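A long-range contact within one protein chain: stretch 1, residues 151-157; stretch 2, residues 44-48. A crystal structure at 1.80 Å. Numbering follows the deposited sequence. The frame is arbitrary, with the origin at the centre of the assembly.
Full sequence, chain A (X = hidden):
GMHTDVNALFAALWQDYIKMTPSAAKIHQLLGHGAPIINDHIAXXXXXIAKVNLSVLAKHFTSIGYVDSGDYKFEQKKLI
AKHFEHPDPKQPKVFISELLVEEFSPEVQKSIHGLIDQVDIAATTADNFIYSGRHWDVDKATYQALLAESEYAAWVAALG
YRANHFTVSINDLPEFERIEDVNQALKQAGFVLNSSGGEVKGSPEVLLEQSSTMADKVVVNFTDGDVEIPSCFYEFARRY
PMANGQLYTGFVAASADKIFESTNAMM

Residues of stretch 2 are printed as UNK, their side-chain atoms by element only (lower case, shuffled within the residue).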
# COMPACT_ATOMS: atom_id res chain seq x y z
N GLU A 151 -1.86 -13.73 -5.05
CA GLU A 151 -1.27 -12.54 -5.72
C GLU A 151 -0.51 -11.67 -4.71
O GLU A 151 0.54 -11.09 -5.01
CB GLU A 151 -2.36 -11.69 -6.38
CG GLU A 151 -2.93 -12.32 -7.66
CD GLU A 151 -4.13 -11.55 -8.18
OE1 GLU A 151 -4.04 -10.31 -8.27
OE2 GLU A 151 -5.17 -12.19 -8.49
N TYR A 152 -1.09 -11.55 -3.52
CA TYR A 152 -0.46 -10.78 -2.44
C TYR A 152 0.93 -11.28 -2.12
O TYR A 152 1.91 -10.50 -2.14
CB TYR A 152 -1.37 -10.89 -1.20
CG TYR A 152 -0.97 -10.08 0.01
CD1 TYR A 152 0.15 -10.45 0.79
CD2 TYR A 152 -1.76 -9.00 0.44
CE1 TYR A 152 0.48 -9.75 1.96
CE2 TYR A 152 -1.41 -8.28 1.59
CZ TYR A 152 -0.26 -8.66 2.34
OH TYR A 152 0.12 -7.97 3.52
N ALA A 153 1.03 -12.59 -1.84
CA ALA A 153 2.34 -13.22 -1.58
C ALA A 153 3.31 -13.01 -2.72
O ALA A 153 4.50 -12.66 -2.49
CB ALA A 153 2.16 -14.76 -1.29
N ALA A 154 2.83 -13.17 -3.96
CA ALA A 154 3.75 -13.01 -5.13
C ALA A 154 4.30 -11.59 -5.27
O ALA A 154 5.52 -11.36 -5.53
CB ALA A 154 3.01 -13.44 -6.42
N TRP A 155 3.42 -10.62 -5.02
CA TRP A 155 3.78 -9.22 -5.05
C TRP A 155 4.86 -8.93 -4.04
O TRP A 155 5.85 -8.31 -4.37
CB TRP A 155 2.56 -8.31 -4.79
CG TRP A 155 2.83 -6.86 -5.05
CD1 TRP A 155 2.61 -6.18 -6.22
CD2 TRP A 155 3.37 -5.90 -4.11
NE1 TRP A 155 3.00 -4.86 -6.08
CE2 TRP A 155 3.44 -4.66 -4.79
CE3 TRP A 155 3.75 -5.97 -2.75
CZ2 TRP A 155 3.93 -3.50 -4.16
CZ3 TRP A 155 4.22 -4.83 -2.13
CH2 TRP A 155 4.29 -3.60 -2.83
N VAL A 156 4.66 -9.38 -2.81
CA VAL A 156 5.68 -9.15 -1.78
C VAL A 156 6.97 -9.88 -2.15
O VAL A 156 8.05 -9.29 -2.05
CB VAL A 156 5.23 -9.58 -0.38
CG1 VAL A 156 6.40 -9.40 0.58
CG2 VAL A 156 4.06 -8.77 0.09
N ALA A 157 6.86 -11.11 -2.68
CA ALA A 157 8.06 -11.84 -3.12
C ALA A 157 8.81 -11.09 -4.22
O ALA A 157 10.08 -11.03 -4.21
CB ALA A 157 7.68 -13.28 -3.57
N UNK A 44 0.91 -0.92 3.39
CA UNK A 44 2.09 -1.77 3.41
C UNK A 44 1.69 -3.22 3.63
O UNK A 44 0.60 -3.48 4.16
c UNK A 44 4.40 0.50 3.35
c UNK A 44 3.50 0.13 4.56
c UNK A 44 3.05 -1.31 4.53
c UNK A 44 4.29 0.38 5.89
N UNK A 45 2.55 -4.15 3.22
CA UNK A 45 2.22 -5.59 3.24
C UNK A 45 3.37 -6.36 3.86
O UNK A 45 4.50 -5.97 3.73
n UNK A 45 -0.10 -7.01 -2.82
c UNK A 45 0.87 -6.03 -0.31
n UNK A 45 -2.07 -5.88 -2.51
c UNK A 45 0.94 -5.46 1.06
n UNK A 45 -0.42 -5.74 -0.92
c UNK A 45 2.11 -6.08 1.82
c UNK A 45 -0.85 -6.21 -2.09
N UNK A 46 3.08 -7.50 4.47
CA UNK A 46 4.16 -8.38 4.96
C UNK A 46 3.57 -9.76 5.22
O UNK A 46 2.41 -10.01 4.80
o UNK A 46 6.06 -8.56 6.48
c UNK A 46 3.92 -7.86 7.42
c UNK A 46 4.85 -7.82 6.22
N UNK A 47 4.37 -10.65 5.80
CA UNK A 47 3.89 -11.98 6.24
C UNK A 47 3.86 -12.09 7.75
O UNK A 47 4.60 -11.38 8.42
c UNK A 47 6.16 -12.56 3.65
c UNK A 47 4.19 -13.52 2.02
c UNK A 47 6.32 -12.56 2.29
c UNK A 47 4.82 -13.07 5.71
c UNK A 47 5.33 -13.03 1.47
c UNK A 47 4.03 -13.52 3.39
c UNK A 47 5.00 -13.05 4.22
N UNK A 48 3.05 -13.00 8.30
CA UNK A 48 3.02 -13.20 9.75
C UNK A 48 4.21 -14.06 10.29
O UNK A 48 4.06 -15.01 11.07
c UNK A 48 1.54 -15.23 9.69
n UNK A 48 0.72 -15.98 10.39
o UNK A 48 2.24 -15.67 8.76
c UNK A 48 1.66 -13.80 10.14

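Position 44 carries four side-chain carbons and no heteroatom, the chain forking at its second atom. Its CA-to-CB bond points away from the helix, and no side-chain atom comes within 7 Å of stretch 1. A four-carbon chain that forks one atom beyond CB is leucine, so this is Leu44, a buried strand residue that takes no part in the contact.

At position 45 the side chain runs through three carbons to a nitrogen and then to a carbon bearing two more nitrogens. Its CA-to-CB bond points toward the helix, and the chain lies extended along Tyr152, with the planar nitrogen-bearing group flat on the phenol ring. CB sits 3.2 Å from Tyr152 OH and 3.7 Å from Val156 CG2. Three nitrogens around one carbon make a guanidinium, and the residue is Arg45. With chi1 in m and chi2 and chi3 in t, the chain reaches back over the tyrosine: CD stands over the ring face, 4.0 Å from the centroid of the Tyr152 ring, in a CH-pi contact, and the guanidinium stacks beyond it, its centre 4.6 Å from that of the ring and the planes 16° apart. Arg45 NH1 also approaches Trp155 CB at 3.6 Å. The cation-pi geometry to the indole is long, with Arg45 CZ 5.0 Å from the centroid of the Trp155 five-membered ring, and can be at most weakly attractive.

Position 46 has three side-chain atoms, one carbon carrying an oxygen and a second carbon. The CA-to-CB bond points away from the helix, and the side chain stays more than 5 Å from it. Branching at CB into a hydroxyl and a methyl identifies Thr46. Its contribution comes from the main chain: Thr46 N donates a hydrogen bond to Tyr152 OH (3.1 Å), while its OG1 is hydrogen-bonded elsewhere in the structure.

Position 47 shows one carbon followed by a ring of six carbons with no further atom attached. CA-to-CB is directed sideways, but the ring end comes nearer, meeting Ala153 and Val156. A six-carbon ring lacking a hydroxyl is phenylalanine, Phe47. Ala153 CA approaches the edge of the ring, Ala153 CB lies 4.1 Å from Phe47 CE1, and Val156 CG1 lies 3.6 Å from Phe47 CE2.

At position 48 two carbons lead to one oxygen and one nitrogen, both on the second carbon. This side chain is out of reach of stretch 1. The short carboxamide is that of asparagine, Asn48, which touches a crystal neighbour.

The helix and strand cross nearly at right angles, 98° between their directions, with their axes 8.8 Å apart at closest approach, and bury 423 Å² between them. Tyr152 ties the contact together: its face supports the aliphatic and guanidinium parts of Arg45, while its hydroxyl accepts the backbone hydrogen bond from Thr46. Val156 touches both Arg45 and Phe47, extending the packing to the apolar contact that Phe47 shares with Ala153.

Stretch 2 (44-48) LRTFN
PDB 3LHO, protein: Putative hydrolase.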